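Local coordinates for protein aminotransferase AspB (Helicobacter pylori 26695, PDB 3EZS) that probably binds pyridoxal 5'-phosphate and transfers amino groups, as an aminotransferase of the class I and II family, at residues T3-P8 / A124-K129; A66-F71 / N83-T88; S91-F96 / A255-L260; H227-R232 / L238-I243. All coordinates share one frame; numbering follows the deposited sequence. Where two conformers were deposited one is given.

Contact 1 of 4, residues T3-P8 / A124-K129; sequences TFEPYP and AAKFIK
Thr3 and Glu5, in the N-terminal arm of this class I and II aminotransferase, meet Lys126 in the last turn of helix 120-127. The helix belongs to the large alpha/beta domain and ends in a Schellman motif, with Lys129 as the C-prime residue. The contact lies on the surface and rests on a single lysine.

Lys126 is stretched out beyond CG, with chi2 at 178°, and this carries NZ across to the arm. There NZ gives a hydrogen bond to Thr3 O at 3.1 Å. The donor does not come along a lone pair: it sits above the carbonyl plane, 62° out of it. The side chain of Thr3 lies beside the same ammonium group, with CB 3.7 Å from NZ. Glu5 comes at about a right angle to the lysine. Its chain is bent at chi2, and the carboxylate does not close a salt bridge. The opposite charges may still attract each other weakly. All three residues also touch a crystal neighbour, so the lattice may influence these side chains.

Around this point the arm joins the dimer. On the second subunit, Phe4 packs on Ala255 and Tyr7 on Ala258. Tyr7 is the N-cap residue of helix 8-16, its backbone N bonded to Glu10 OE1. Within the contact, Glu5 meets the lysine through its aliphatic part: CG is 3.3 Å from Lys126 NZ, while OE1 stays 4.3 Å from that nitrogen.

Contact 2 of 4, residues A66-F71 / N83-T88; sequences AAQRGF and NELIST
Gln68 and Ser87 meet where helix 62-76 packs on strand 85-88, with Leu85 beside them. The axes of segment 66-71 and strand 85-88 run 117° apart and approach to 9.1 Å. Gln68 reaches toward the strand on a chain extended beyond CG (chi2 179°). Its OE1 accepts a hydrogen bond from Ser87 OG at 2.7 Å, with the hydroxyl tilted 33° from the amide's carbonyl plane. Ser87 was modelled in two conformers, and the bond holds for the one described. The other end of the amide is also used: Gln68 NE2 bonds to Gly241 O, so one buried side chain ties the helix to two neighbouring strands.

Leu85 spreads its two methyls between the helix residues. CD2 lies 3.7 Å from Gln68 OE1, and CD1 lies 4.0 Å from Arg69 CG. Arg69 passes obliquely over this leucine and bends at chi3. The face of its guanidinium lies against Ala66 CA. A water accepts from Arg69 NH1 at 2.9 Å and donates to Leu85 O at 2.8 Å. Such helix-on-sheet packing, here over the edge strand of the mixed central sheet, is typical of the alpha/beta large domain of fold type I aminotransferases.

Contact 3 of 4, residues S91-F96 / A255-L260; sequences SREVLF and AFRAYL. With PO4 (phosphate ion), chain C.
Glu93 holds CG between its backbone N and carbonyl carbon (chi1 60°), and Arg257 bends at chi3 (69°), so that the two charged ends come together from opposite directions. The result is an end-on, two-nitrogen salt bridge between helix 92-102 and the end of helix 247-257 in the large domain. Arg257 NH1 bonds to Glu93 OE1 at 2.9 Å, and NH2 bonds to OE2 at 2.8 Å. Both oxygens use their syn lone pairs, and the two flat groups are nearly coplanar, 26° apart. The pair is buried. Leu89 N and Asn97 ND2 also bond to the carboxylate, and Arg257 NH1 also bonds to Tyr253 OH; these added bonds probably hold the two groups in their rotation. Leu260 of the second subunit packs on Glu93.

Near the N-terminal end of helix 92-102 a phosphate ion, probably from the crystallisation liquor, is bound. This is consistent with the cofactor-phosphate site of fold type I enzymes. Phosphate O1 accepts from Ser91 N and Ser91 OG, each at 2.9 Å. Arg92 N donates to phosphate O2 at 3.3 Å.

Contact 4 of 4, residues H227-R232 / L238-I243; sequences HSLSKR and LRSGFI. With PO4 (phosphate ion), chain C.
Ser230 and Arg239, from the two antiparallel segments 227-232 and 238-243, grip one phosphate ion. Ser230 OG donates to O3 of the phosphate at 2.7 Å. Arg239 NH2 donates to O2 at 2.8 Å, nearly straight, and NH1 reaches O3 at 3.1 Å. The ion lies at the guanidinium edge. Ser228 OG also bonds to the ion, though the modelled distance is doubtfully short. That hydroxyl accepts from Ser230 N as well, forming an ST turn. A water links Ser230 OG to Ser240 N. The site resembles the cofactor-phosphate cup of fold type I aminotransferases.

Behind it the backbones run antiparallel. His227 and Phe242 form a hydrogen-bonded pair, with His227 N to Phe242 O at 2.8 Å. Just beyond the strand pair, Leu229 N bonds to Ser240 O at 2.9 Å. The side chains of His227 and Phe242 lie side by side with ring planes 10° apart, slid so that they barely overlap. His227 CB makes a CH-pi contact over the Phe242 face, 3.6 Å from the centroid. Further out, Leu229 CD2 touches Leu238 CD1 at 4.2 Å.

In the fold
Contacts 2 and 4 share the mixed sheet, their centres 11 Å apart. Strand 85-88 lies next to strand 241-245, and Ile86 N comes within 2.8 Å of Ile243 O, a probable hydrogen bond. Contacts 3 and 4, 14 Å apart between centres, hold the same phosphate, which probably marks where the cofactor's phosphate group would bind in the active site. Contact 2 leads into contact 3 along the chain, and Thr88 packs on both Glu93 and Arg257. Contact 1 is farther off, about 29 Å from contact 2 between centres, but 17 Å from contact 3, which it touches where Phe127 packs on Phe96. Contacts 1, 3 and 4 all touch the second subunit.

Contact 1 of 4, residues T3-P8 / A124-K129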
loop_
_atom_site.group_PDB
_atom_site.type_symbol
_atom_site.label_atom_id
_atom_site.label_comp_id
_atom_site.label_asym_id
_atom_site.label_seq_id
_atom_site.Cartn_x
_atom_site.Cartn_y
_atom_site.Cartn_z
ATOM N N THR A 3 -3.899 -1.058 -19.851
ATOM C CA THR A 3 -4.308 -2.380 -20.345
ATOM C C THR A 3 -4.110 -3.389 -19.224
ATOM O O THR A 3 -3.101 -3.340 -18.527
ATOM C CB THR A 3 -3.480 -2.825 -21.588
ATOM O OG1 THR A 3 -3.618 -1.864 -22.643
ATOM C CG2 THR A 3 -3.943 -4.184 -22.095
ATOM N N PHE A 4 -5.073 -4.289 -19.045
ATOM C CA PHE A 4 -4.991 -5.308 -17.997
ATOM C C PHE A 4 -4.824 -6.690 -18.615
ATOM O O PHE A 4 -5.804 -7.359 -18.940
ATOM C CB PHE A 4 -6.229 -5.263 -17.088
ATOM C CG PHE A 4 -6.416 -3.948 -16.375
ATOM C CD1 PHE A 4 -5.451 -3.486 -15.482
ATOM C CD2 PHE A 4 -7.566 -3.184 -16.569
ATOM C CE1 PHE A 4 -5.616 -2.280 -14.810
ATOM C CE2 PHE A 4 -7.741 -1.966 -15.896
ATOM C CZ PHE A 4 -6.763 -1.517 -15.017
ATOM N N GLU A 5 -3.573 -7.105 -18.779
ATOM C CA GLU A 5 -3.261 -8.402 -19.359
ATOM C C GLU A 5 -3.577 -9.477 -18.314
ATOM O O GLU A 5 -3.453 -9.218 -17.117
ATOM C CB GLU A 5 -1.772 -8.472 -19.726
ATOM C CG GLU A 5 -1.303 -7.421 -20.747
ATOM C CD GLU A 5 -1.707 -7.746 -22.178
ATOM O OE1 GLU A 5 -2.448 -6.940 -22.786
ATOM O OE2 GLU A 5 -1.303 -8.819 -22.682
ATOM N N PRO A 6 -3.987 -10.683 -18.754
ATOM C CA PRO A 6 -4.255 -11.730 -17.775
ATOM C C PRO A 6 -2.986 -12.178 -17.057
ATOM O O PRO A 6 -1.887 -12.113 -17.624
ATOM C CB PRO A 6 -4.823 -12.869 -18.620
ATOM C CG PRO A 6 -4.347 -12.617 -19.989
ATOM C CD PRO A 6 -4.233 -11.135 -20.131
ATOM N N TYR A 7 -3.143 -12.632 -15.824
ATOM C CA TYR A 7 -1.989 -13.070 -15.047
ATOM C C TYR A 7 -1.627 -14.508 -15.404
ATOM O O TYR A 7 -2.447 -15.241 -15.967
ATOM C CB TYR A 7 -2.213 -12.902 -13.539
ATOM C CG TYR A 7 -1.905 -11.503 -13.019
ATOM C CD1 TYR A 7 -2.886 -10.517 -12.979
ATOM C CD2 TYR A 7 -0.624 -11.174 -12.567
ATOM C CE1 TYR A 7 -2.604 -9.241 -12.501
ATOM C CE2 TYR A 7 -0.327 -9.901 -12.087
ATOM C CZ TYR A 7 -1.325 -8.940 -12.055
ATOM O OH TYR A 7 -1.057 -7.675 -11.586
ATOM N N PRO A 8 -0.372 -14.915 -15.114
ATOM C CA PRO A 8 0.019 -16.283 -15.432
ATOM C C PRO A 8 -0.946 -17.360 -14.935
ATOM O O PRO A 8 -1.248 -18.290 -15.680
ATOM C CB PRO A 8 1.383 -16.417 -14.747
ATOM C CG PRO A 8 1.941 -15.031 -14.780
ATOM C CD PRO A 8 0.763 -14.137 -14.570
ATOM N N ALA A 124 4.679 -1.995 -13.928
ATOM C CA ALA A 124 5.395 -0.810 -13.514
ATOM C C ALA A 124 5.694 0.100 -14.704
ATOM O O ALA A 124 5.468 1.315 -14.635
ATOM C CB ALA A 124 6.702 -1.222 -12.801
ATOM N N ALA A 125 6.199 -0.492 -15.793
ATOM C CA ALA A 125 6.507 0.240 -17.026
ATOM C C ALA A 125 5.256 0.821 -17.666
ATOM O O ALA A 125 5.276 1.920 -18.214
ATOM C CB ALA A 125 7.223 -0.691 -18.025
ATOM N N LYS A 126 4.167 0.066 -17.641
ATOM C CA LYS A 126 2.908 0.558 -18.203
ATOM C C LYS A 126 2.385 1.753 -17.408
ATOM O O LYS A 126 1.940 2.733 -17.984
ATOM C CB LYS A 126 1.836 -0.532 -18.197
ATOM C CG LYS A 126 1.951 -1.589 -19.281
ATOM C CD LYS A 126 0.828 -2.591 -19.079
ATOM C CE LYS A 126 0.667 -3.520 -20.245
ATOM N NZ LYS A 126 -0.526 -4.349 -19.975
ATOM N N PHE A 127 2.462 1.666 -16.080
ATOM C CA PHE A 127 1.964 2.736 -15.213
ATOM C C PHE A 127 2.652 4.090 -15.433
ATOM O O PHE A 127 1.997 5.132 -15.338
ATOM C CB PHE A 127 2.046 2.321 -13.741
ATOM C CG PHE A 127 1.360 3.277 -12.796
ATOM C CD1 PHE A 127 0.042 3.682 -13.020
ATOM C CD2 PHE A 127 2.006 3.721 -11.649
ATOM C CE1 PHE A 127 -0.598 4.543 -12.148
ATOM C CE2 PHE A 127 1.360 4.582 -10.755
ATOM C CZ PHE A 127 0.060 4.990 -11.010
ATOM N N ILE A 128 3.953 4.076 -15.741
ATOM C CA ILE A 128 4.696 5.319 -16.020
ATOM C C ILE A 128 4.831 5.531 -17.553
ATOM O O ILE A 128 5.587 6.374 -18.007
ATOM C CB ILE A 128 6.070 5.338 -15.246
ATOM C CG1 ILE A 128 6.721 6.740 -15.229
ATOM C CG2 ILE A 128 7.042 4.263 -15.806
ATOM C CD1 ILE A 128 5.847 7.895 -14.670
ATOM N N LYS A 129 4.072 4.772 -18.341
ATOM C CA LYS A 129 4.055 4.892 -19.805
ATOM C C LYS A 129 5.448 4.833 -20.422
ATOM O O LYS A 129 5.802 5.638 -21.275
ATOM C CB LYS A 129 3.333 6.175 -20.229
ATOM C CG LYS A 129 1.963 6.355 -19.591
ATOM C CD LYS A 129 1.220 7.520 -20.217
ATOM C CE LYS A 129 -0.160 7.733 -19.595
ATOM N NZ LYS A 129 -0.138 8.254 -18.189
#

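Contact 2 of 4, residues A66-F71 / N83-T88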
loop_
_atom_site.group_PDB
_atom_site.type_symbol
_atom_site.label_atom_id
_atom_site.label_comp_id
_atom_site.label_asym_id
_atom_site.label_seq_id
_atom_site.Cartn_x
_atom_site.Cartn_y
_atom_site.Cartn_z
ATOM N N ALA A 66 16.226 -0.649 11.929
ATOM C CA ALA A 66 17.477 -1.128 12.534
ATOM C C ALA A 66 17.616 -2.652 12.414
ATOM O O ALA A 66 18.688 -3.143 12.096
ATOM C CB ALA A 66 17.572 -0.686 14.006
ATOM N N ALA A 67 16.537 -3.400 12.662
ATOM C CA ALA A 67 16.573 -4.867 12.503
ATOM C C ALA A 67 16.860 -5.237 11.050
ATOM O O ALA A 67 17.578 -6.210 10.779
ATOM C CB ALA A 67 15.262 -5.510 12.954
ATOM N N GLN A 68 16.300 -4.478 10.108
ATOM C CA GLN A 68 16.537 -4.755 8.693
ATOM C C GLN A 68 17.989 -4.448 8.304
ATOM O O GLN A 68 18.611 -5.186 7.523
ATOM C CB GLN A 68 15.532 -3.993 7.830
ATOM C CG GLN A 68 14.092 -4.531 7.970
ATOM C CD GLN A 68 13.078 -3.759 7.138
ATOM O OE1 GLN A 68 13.172 -2.538 7.012
ATOM N NE2 GLN A 68 12.086 -4.466 6.592
ATOM N N ARG A 69 18.528 -3.350 8.841
ATOM C CA ARG A 69 19.924 -3.014 8.604
ATOM C C ARG A 69 20.839 -4.092 9.208
ATOM O O ARG A 69 21.825 -4.490 8.590
ATOM C CB ARG A 69 20.277 -1.633 9.160
ATOM C CG ARG A 69 19.544 -0.499 8.463
ATOM C CD ARG A 69 20.211 0.862 8.687
ATOM N NE ARG A 69 20.253 1.247 10.093
ATOM C CZ ARG A 69 19.244 1.792 10.770
ATOM N NH1 ARG A 69 18.077 2.035 10.187
ATOM N NH2 ARG A 69 19.403 2.090 12.047
ATOM N N GLY A 70 20.514 -4.558 10.410
ATOM C CA GLY A 70 21.304 -5.609 11.068
ATOM C C GLY A 70 21.368 -6.863 10.209
ATOM O O GLY A 70 22.432 -7.467 10.051
ATOM N N PHE A 71 20.219 -7.232 9.646
ATOM C CA PHE A 71 20.135 -8.341 8.693
ATOM C C PHE A 71 21.108 -8.157 7.521
ATOM O O PHE A 71 21.862 -9.079 7.178
ATOM C CB PHE A 71 18.703 -8.520 8.147
ATOM C CG PHE A 71 18.649 -9.393 6.926
ATOM C CD1 PHE A 71 18.849 -10.761 7.034
ATOM C CD2 PHE A 71 18.466 -8.845 5.673
ATOM C CE1 PHE A 71 18.860 -11.545 5.932
ATOM C CE2 PHE A 71 18.478 -9.628 4.567
ATOM C CZ PHE A 71 18.647 -10.995 4.698
ATOM N N ASN A 83 20.191 6.520 6.273
ATOM C CA ASN A 83 19.463 7.032 5.108
ATOM C C ASN A 83 19.665 6.147 3.855
ATOM O O ASN A 83 19.259 6.523 2.745
ATOM C CB ASN A 83 19.797 8.523 4.844
ATOM C CG ASN A 83 21.292 8.785 4.644
ATOM O OD1 ASN A 83 22.123 7.893 4.807
ATOM N ND2 ASN A 83 21.635 10.023 4.298
ATOM N N GLU A 84 20.254 4.963 4.040
ATOM C CA GLU A 84 20.501 4.021 2.941
ATOM C C GLU A 84 19.560 2.803 2.926
ATOM O O GLU A 84 19.776 1.855 2.172
ATOM C CB GLU A 84 21.976 3.586 2.936
ATOM C CG GLU A 84 22.859 4.691 2.414
ATOM C CD GLU A 84 24.336 4.420 2.512
ATOM O OE1 GLU A 84 24.735 3.469 3.220
ATOM O OE2 GLU A 84 25.093 5.205 1.890
ATOM N N LEU A 85 18.514 2.835 3.742
ATOM C CA LEU A 85 17.534 1.744 3.764
ATOM C C LEU A 85 16.172 2.301 4.122
ATOM O O LEU A 85 16.049 3.079 5.069
ATOM C CB LEU A 85 17.960 0.655 4.731
ATOM C CG LEU A 85 17.008 -0.540 4.870
ATOM C CD1 LEU A 85 17.793 -1.829 5.105
ATOM C CD2 LEU A 85 15.963 -0.317 5.962
ATOM N N ILE A 86 15.174 1.963 3.313
ATOM C CA ILE A 86 13.787 2.347 3.568
ATOM C C ILE A 86 12.964 1.072 3.760
ATOM O O ILE A 86 13.101 0.142 2.973
ATOM C CB ILE A 86 13.195 3.231 2.421
ATOM C CG1 ILE A 86 13.728 4.676 2.518
ATOM C CG2 ILE A 86 11.656 3.280 2.476
ATOM C CD1 ILE A 86 13.111 5.638 1.529
ATOM N N SER A 87 12.140 1.036 4.816
ATOM C CA SER A 87 11.251 -0.096 5.122
ATOM C C SER A 87 10.023 -0.005 4.227
ATOM O O SER A 87 9.448 1.092 4.071
ATOM C CB SER A 87 10.782 -0.052 6.586
ATOM O OG SER A 87 11.834 -0.267 7.515
ATOM N N THR A 88 9.601 -1.136 3.656
ATOM C CA THR A 88 8.456 -1.166 2.739
ATOM C C THR A 88 7.450 -2.288 3.069
ATOM O O THR A 88 7.731 -3.179 3.867
ATOM C CB THR A 88 8.949 -1.320 1.277
ATOM O OG1 THR A 88 9.498 -2.629 1.081
ATOM C CG2 THR A 88 10.011 -0.281 0.954
HETATM O O HOH W 1 17.313 3.049 7.575
#

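Contact 3 of 4, residues S91-F96 / A255-L260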
loop_
_atom_site.group_PDB
_atom_site.type_symbol
_atom_site.label_atom_id
_atom_site.label_comp_id
_atom_site.label_asym_id
_atom_site.label_seq_id
_atom_site.Cartn_x
_atom_site.Cartn_y
_atom_site.Cartn_z
ATOM N N SER A 91 7.838 -6.420 -1.200
ATOM C CA SER A 91 8.569 -5.935 -2.374
ATOM C C SER A 91 7.660 -5.549 -3.558
ATOM O O SER A 91 8.036 -4.729 -4.401
ATOM C CB SER A 91 9.590 -6.991 -2.826
ATOM O OG SER A 91 8.945 -8.180 -3.258
ATOM N N ARG A 92 6.474 -6.137 -3.623
ATOM C CA ARG A 92 5.601 -5.938 -4.774
ATOM C C ARG A 92 5.307 -4.466 -5.055
ATOM O O ARG A 92 5.425 -3.991 -6.179
ATOM C CB ARG A 92 4.280 -6.691 -4.588
ATOM C CG ARG A 92 3.457 -6.726 -5.850
ATOM C CD ARG A 92 2.074 -7.291 -5.655
ATOM N NE ARG A 92 1.392 -7.320 -6.947
ATOM C CZ ARG A 92 1.486 -8.304 -7.844
ATOM N NH1 ARG A 92 2.227 -9.389 -7.603
ATOM N NH2 ARG A 92 0.826 -8.210 -9.005
ATOM N N GLU A 93 4.883 -3.765 -4.027
ATOM C CA GLU A 93 4.555 -2.354 -4.165
ATOM C C GLU A 93 5.752 -1.488 -4.547
ATOM O O GLU A 93 5.616 -0.581 -5.355
ATOM C CB GLU A 93 3.903 -1.865 -2.872
ATOM C CG GLU A 93 4.743 -1.988 -1.582
ATOM C CD GLU A 93 5.398 -0.691 -1.141
ATOM O OE1 GLU A 93 5.550 0.238 -1.948
ATOM O OE2 GLU A 93 5.747 -0.602 0.044
ATOM N N VAL A 94 6.923 -1.798 -3.983
ATOM C CA VAL A 94 8.135 -1.038 -4.257
ATOM C C VAL A 94 8.505 -1.213 -5.724
ATOM O O VAL A 94 8.834 -0.229 -6.386
ATOM C CB VAL A 94 9.374 -1.478 -3.416
ATOM C CG1 VAL A 94 10.493 -0.441 -3.569
ATOM C CG2 VAL A 94 9.039 -1.690 -1.955
ATOM N N LEU A 95 8.466 -2.458 -6.214
ATOM C CA LEU A 95 8.786 -2.773 -7.625
ATOM C C LEU A 95 7.809 -2.093 -8.578
ATOM O O LEU A 95 8.159 -1.722 -9.707
ATOM C CB LEU A 95 8.769 -4.301 -7.874
ATOM C CG LEU A 95 9.879 -5.174 -7.257
ATOM C CD1 LEU A 95 9.527 -6.689 -7.280
ATOM C CD2 LEU A 95 11.191 -4.890 -7.989
ATOM N N PHE A 96 6.578 -1.902 -8.119
ATOM C CA PHE A 96 5.586 -1.269 -8.950
ATOM C C PHE A 96 5.697 0.250 -8.957
ATOM O O PHE A 96 5.593 0.870 -10.018
ATOM C CB PHE A 96 4.171 -1.652 -8.523
ATOM C CG PHE A 96 3.110 -0.991 -9.368
ATOM C CD1 PHE A 96 2.881 -1.426 -10.662
ATOM C CD2 PHE A 96 2.408 0.101 -8.906
ATOM C CE1 PHE A 96 1.943 -0.817 -11.459
ATOM C CE2 PHE A 96 1.469 0.715 -9.702
ATOM C CZ PHE A 96 1.236 0.251 -10.982
ATOM N N ALA A 255 9.953 10.976 1.052
ATOM C CA ALA A 255 8.959 12.066 0.972
ATOM C C ALA A 255 7.772 11.661 0.088
ATOM O O ALA A 255 6.628 11.976 0.397
ATOM C CB ALA A 255 9.604 13.368 0.447
ATOM N N PHE A 256 8.044 10.968 -1.012
ATOM C CA PHE A 256 6.979 10.495 -1.891
ATOM C C PHE A 256 6.099 9.473 -1.143
ATOM O O PHE A 256 4.890 9.532 -1.194
ATOM C CB PHE A 256 7.596 9.916 -3.174
ATOM C CG PHE A 256 6.609 9.226 -4.103
ATOM C CD1 PHE A 256 5.579 9.932 -4.703
ATOM C CD2 PHE A 256 6.760 7.881 -4.424
ATOM C CE1 PHE A 256 4.686 9.300 -5.581
ATOM C CE2 PHE A 256 5.884 7.247 -5.321
ATOM C CZ PHE A 256 4.853 7.953 -5.896
ATOM N N ARG A 257 6.732 8.576 -0.399
ATOM C CA ARG A 257 6.020 7.537 0.340
ATOM C C ARG A 257 5.094 8.048 1.450
ATOM O O ARG A 257 4.181 7.331 1.878
ATOM C CB ARG A 257 7.016 6.522 0.902
ATOM C CG ARG A 257 7.627 5.596 -0.157
ATOM C CD ARG A 257 8.542 4.524 0.479
ATOM N NE ARG A 257 7.770 3.559 1.250
ATOM C CZ ARG A 257 7.167 2.479 0.739
ATOM N NH1 ARG A 257 7.234 2.196 -0.547
ATOM N NH2 ARG A 257 6.469 1.687 1.529
ATOM N N ALA A 258 5.332 9.273 1.916
ATOM C CA ALA A 258 4.479 9.898 2.932
ATOM C C ALA A 258 3.029 9.941 2.468
ATOM O O ALA A 258 2.136 9.815 3.279
ATOM C CB ALA A 258 4.977 11.329 3.259
ATOM N N TYR A 259 2.823 10.096 1.155
ATOM C CA TYR A 259 1.500 10.206 0.530
ATOM C C TYR A 259 0.785 8.899 0.149
ATOM O O TYR A 259 -0.431 8.899 -0.065
ATOM C CB TYR A 259 1.646 10.989 -0.780
ATOM C CG TYR A 259 2.134 12.400 -0.617
ATOM C CD1 TYR A 259 1.238 13.444 -0.365
ATOM C CD2 TYR A 259 3.487 12.698 -0.710
ATOM C CE1 TYR A 259 1.682 14.752 -0.213
ATOM C CE2 TYR A 259 3.951 14.001 -0.565
ATOM C CZ TYR A 259 3.048 15.031 -0.319
ATOM O OH TYR A 259 3.510 16.332 -0.160
ATOM N N LEU A 260 1.529 7.805 0.049
ATOM C CA LEU A 260 0.999 6.569 -0.511
ATOM C C LEU A 260 0.131 5.682 0.380
ATOM O O LEU A 260 -0.665 4.913 -0.149
ATOM C CB LEU A 260 2.156 5.733 -1.054
ATOM C CG LEU A 260 3.106 6.405 -2.050
ATOM C CD1 LEU A 260 4.262 5.458 -2.320
ATOM C CD2 LEU A 260 2.385 6.790 -3.335
HETATM P P PO4 C . 6.447 -9.902 -1.685
HETATM O O1 PO4 C . 7.597 -9.309 -0.918
HETATM O O2 PO4 C . 5.466 -8.845 -2.066
HETATM O O3 PO4 C . 5.736 -10.885 -0.825
HETATM O O4 PO4 C . 6.983 -10.501 -2.950
#

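Contact 4 of 4, residues H227-R232 / L238-I243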
loop_
_atom_site.group_PDB
_atom_site.type_symbol
_atom_site.label_atom_id
_atom_site.label_comp_id
_atom_site.label_asym_id
_atom_site.label_seq_id
_atom_site.Cartn_x
_atom_site.Cartn_y
_atom_site.Cartn_z
ATOM N N HIS A 227 14.391 -6.081 -1.145
ATOM C CA HIS A 227 14.312 -7.329 -0.377
ATOM C C HIS A 227 12.924 -7.533 0.193
ATOM O O HIS A 227 12.140 -6.587 0.288
ATOM C CB HIS A 227 15.376 -7.342 0.730
ATOM C CG HIS A 227 16.777 -7.519 0.218
ATOM N ND1 HIS A 227 17.475 -8.702 0.353
ATOM C CD2 HIS A 227 17.601 -6.670 -0.449
ATOM C CE1 HIS A 227 18.676 -8.569 -0.187
ATOM N NE2 HIS A 227 18.782 -7.347 -0.683
ATOM N N SER A 228 12.624 -8.787 0.532
ATOM C CA SER A 228 11.347 -9.182 1.117
ATOM C C SER A 228 11.563 -10.288 2.133
ATOM O O SER A 228 12.458 -11.084 1.978
ATOM C CB SER A 228 10.416 -9.723 0.046
ATOM O OG SER A 228 9.225 -10.244 0.623
ATOM N N LEU A 229 10.691 -10.354 3.131
ATOM C CA LEU A 229 10.741 -11.379 4.175
ATOM C C LEU A 229 9.876 -12.620 3.858
ATOM O O LEU A 229 9.986 -13.657 4.510
ATOM C CB LEU A 229 10.178 -10.747 5.440
ATOM C CG LEU A 229 10.471 -11.368 6.794
ATOM C CD1 LEU A 229 11.983 -11.456 7.018
ATOM C CD2 LEU A 229 9.795 -10.518 7.872
ATOM N N SER A 230 9.006 -12.489 2.871
ATOM C CA SER A 230 7.996 -13.496 2.567
ATOM C C SER A 230 8.483 -14.914 2.411
ATOM O O SER A 230 7.893 -15.822 2.990
ATOM C CB SER A 230 7.220 -13.087 1.313
ATOM O OG SER A 230 6.653 -11.804 1.504
ATOM N N LYS A 231 9.535 -15.105 1.617
ATOM C CA LYS A 231 10.059 -16.463 1.337
ATOM C C LYS A 231 11.019 -16.924 2.404
ATOM O O LYS A 231 10.957 -18.070 2.868
ATOM C CB LYS A 231 10.680 -16.517 -0.060
ATOM C CG LYS A 231 9.595 -16.472 -1.140
ATOM C CD LYS A 231 10.114 -15.907 -2.428
ATOM C CE LYS A 231 9.016 -15.861 -3.490
ATOM N NZ LYS A 231 7.734 -15.270 -3.022
ATOM N N ARG A 232 11.873 -16.002 2.818
ATOM C CA ARG A 232 12.856 -16.242 3.860
ATOM C C ARG A 232 12.262 -16.814 5.141
ATOM O O ARG A 232 12.844 -17.737 5.730
ATOM C CB ARG A 232 13.538 -14.904 4.202
ATOM C CG ARG A 232 14.544 -14.961 5.299
ATOM C CD ARG A 232 15.136 -13.594 5.600
ATOM N NE ARG A 232 16.236 -13.739 6.552
ATOM C CZ ARG A 232 16.142 -13.637 7.884
ATOM N NH1 ARG A 232 15.004 -13.327 8.498
ATOM N NH2 ARG A 232 17.225 -13.833 8.608
ATOM N N LEU A 238 2.995 -10.903 6.710
ATOM C CA LEU A 238 3.567 -9.760 7.408
ATOM C C LEU A 238 3.743 -8.535 6.493
ATOM O O LEU A 238 3.723 -7.408 6.985
ATOM C CB LEU A 238 4.907 -10.132 8.086
ATOM C CG LEU A 238 4.822 -11.055 9.311
ATOM C CD1 LEU A 238 6.202 -11.453 9.790
ATOM C CD2 LEU A 238 4.048 -10.437 10.483
ATOM N N ARG A 239 3.882 -8.766 5.182
ATOM C CA ARG A 239 4.070 -7.711 4.187
ATOM C C ARG A 239 5.240 -6.830 4.609
ATOM O O ARG A 239 5.081 -5.637 4.840
ATOM C CB ARG A 239 2.800 -6.853 4.001
ATOM C CG ARG A 239 1.488 -7.593 3.841
ATOM C CD ARG A 239 1.435 -8.612 2.690
ATOM N NE ARG A 239 1.983 -8.108 1.434
ATOM C CZ ARG A 239 3.049 -8.566 0.776
ATOM N NH1 ARG A 239 3.765 -9.603 1.188
ATOM N NH2 ARG A 239 3.394 -7.961 -0.350
ATOM N N SER A 240 6.411 -7.439 4.732
ATOM C CA SER A 240 7.616 -6.731 5.122
ATOM C C SER A 240 8.745 -6.915 4.109
ATOM O O SER A 240 9.094 -8.027 3.723
ATOM C CB SER A 240 8.112 -7.166 6.506
ATOM O OG SER A 240 9.240 -6.381 6.871
ATOM N N GLY A 241 9.315 -5.792 3.715
ATOM C CA GLY A 241 10.423 -5.750 2.784
ATOM C C GLY A 241 11.153 -4.447 3.004
ATOM O O GLY A 241 10.847 -3.700 3.946
ATOM N N PHE A 242 12.149 -4.211 2.160
ATOM C CA PHE A 242 12.903 -2.980 2.183
ATOM C C PHE A 242 13.568 -2.721 0.840
ATOM O O PHE A 242 13.605 -3.587 -0.049
ATOM C CB PHE A 242 13.918 -2.927 3.351
ATOM C CG PHE A 242 15.048 -3.946 3.290
ATOM C CD1 PHE A 242 16.207 -3.688 2.558
ATOM C CD2 PHE A 242 14.989 -5.112 4.042
ATOM C CE1 PHE A 242 17.258 -4.612 2.523
ATOM C CE2 PHE A 242 16.033 -6.030 4.018
ATOM C CZ PHE A 242 17.171 -5.773 3.259
ATOM N N ILE A 243 14.034 -1.493 0.703
ATOM C CA ILE A 243 14.803 -1.037 -0.442
ATOM C C ILE A 243 16.019 -0.319 0.153
ATOM O O ILE A 243 15.874 0.523 1.044
ATOM C CB ILE A 243 14.004 -0.144 -1.402
ATOM C CG1 ILE A 243 14.882 0.262 -2.588
ATOM C CG2 ILE A 243 13.433 1.078 -0.690
ATOM C CD1 ILE A 243 14.103 0.837 -3.730
HETATM P P PO4 C . 6.447 -9.902 -1.685
HETATM O O1 PO4 C . 7.597 -9.309 -0.918
HETATM O O2 PO4 C . 5.466 -8.845 -2.066
HETATM O O3 PO4 C . 5.736 -10.885 -0.825
HETATM O O4 PO4 C . 6.983 -10.501 -2.950
HETATM O O HOH W 2 6.246 -10.156 3.976
#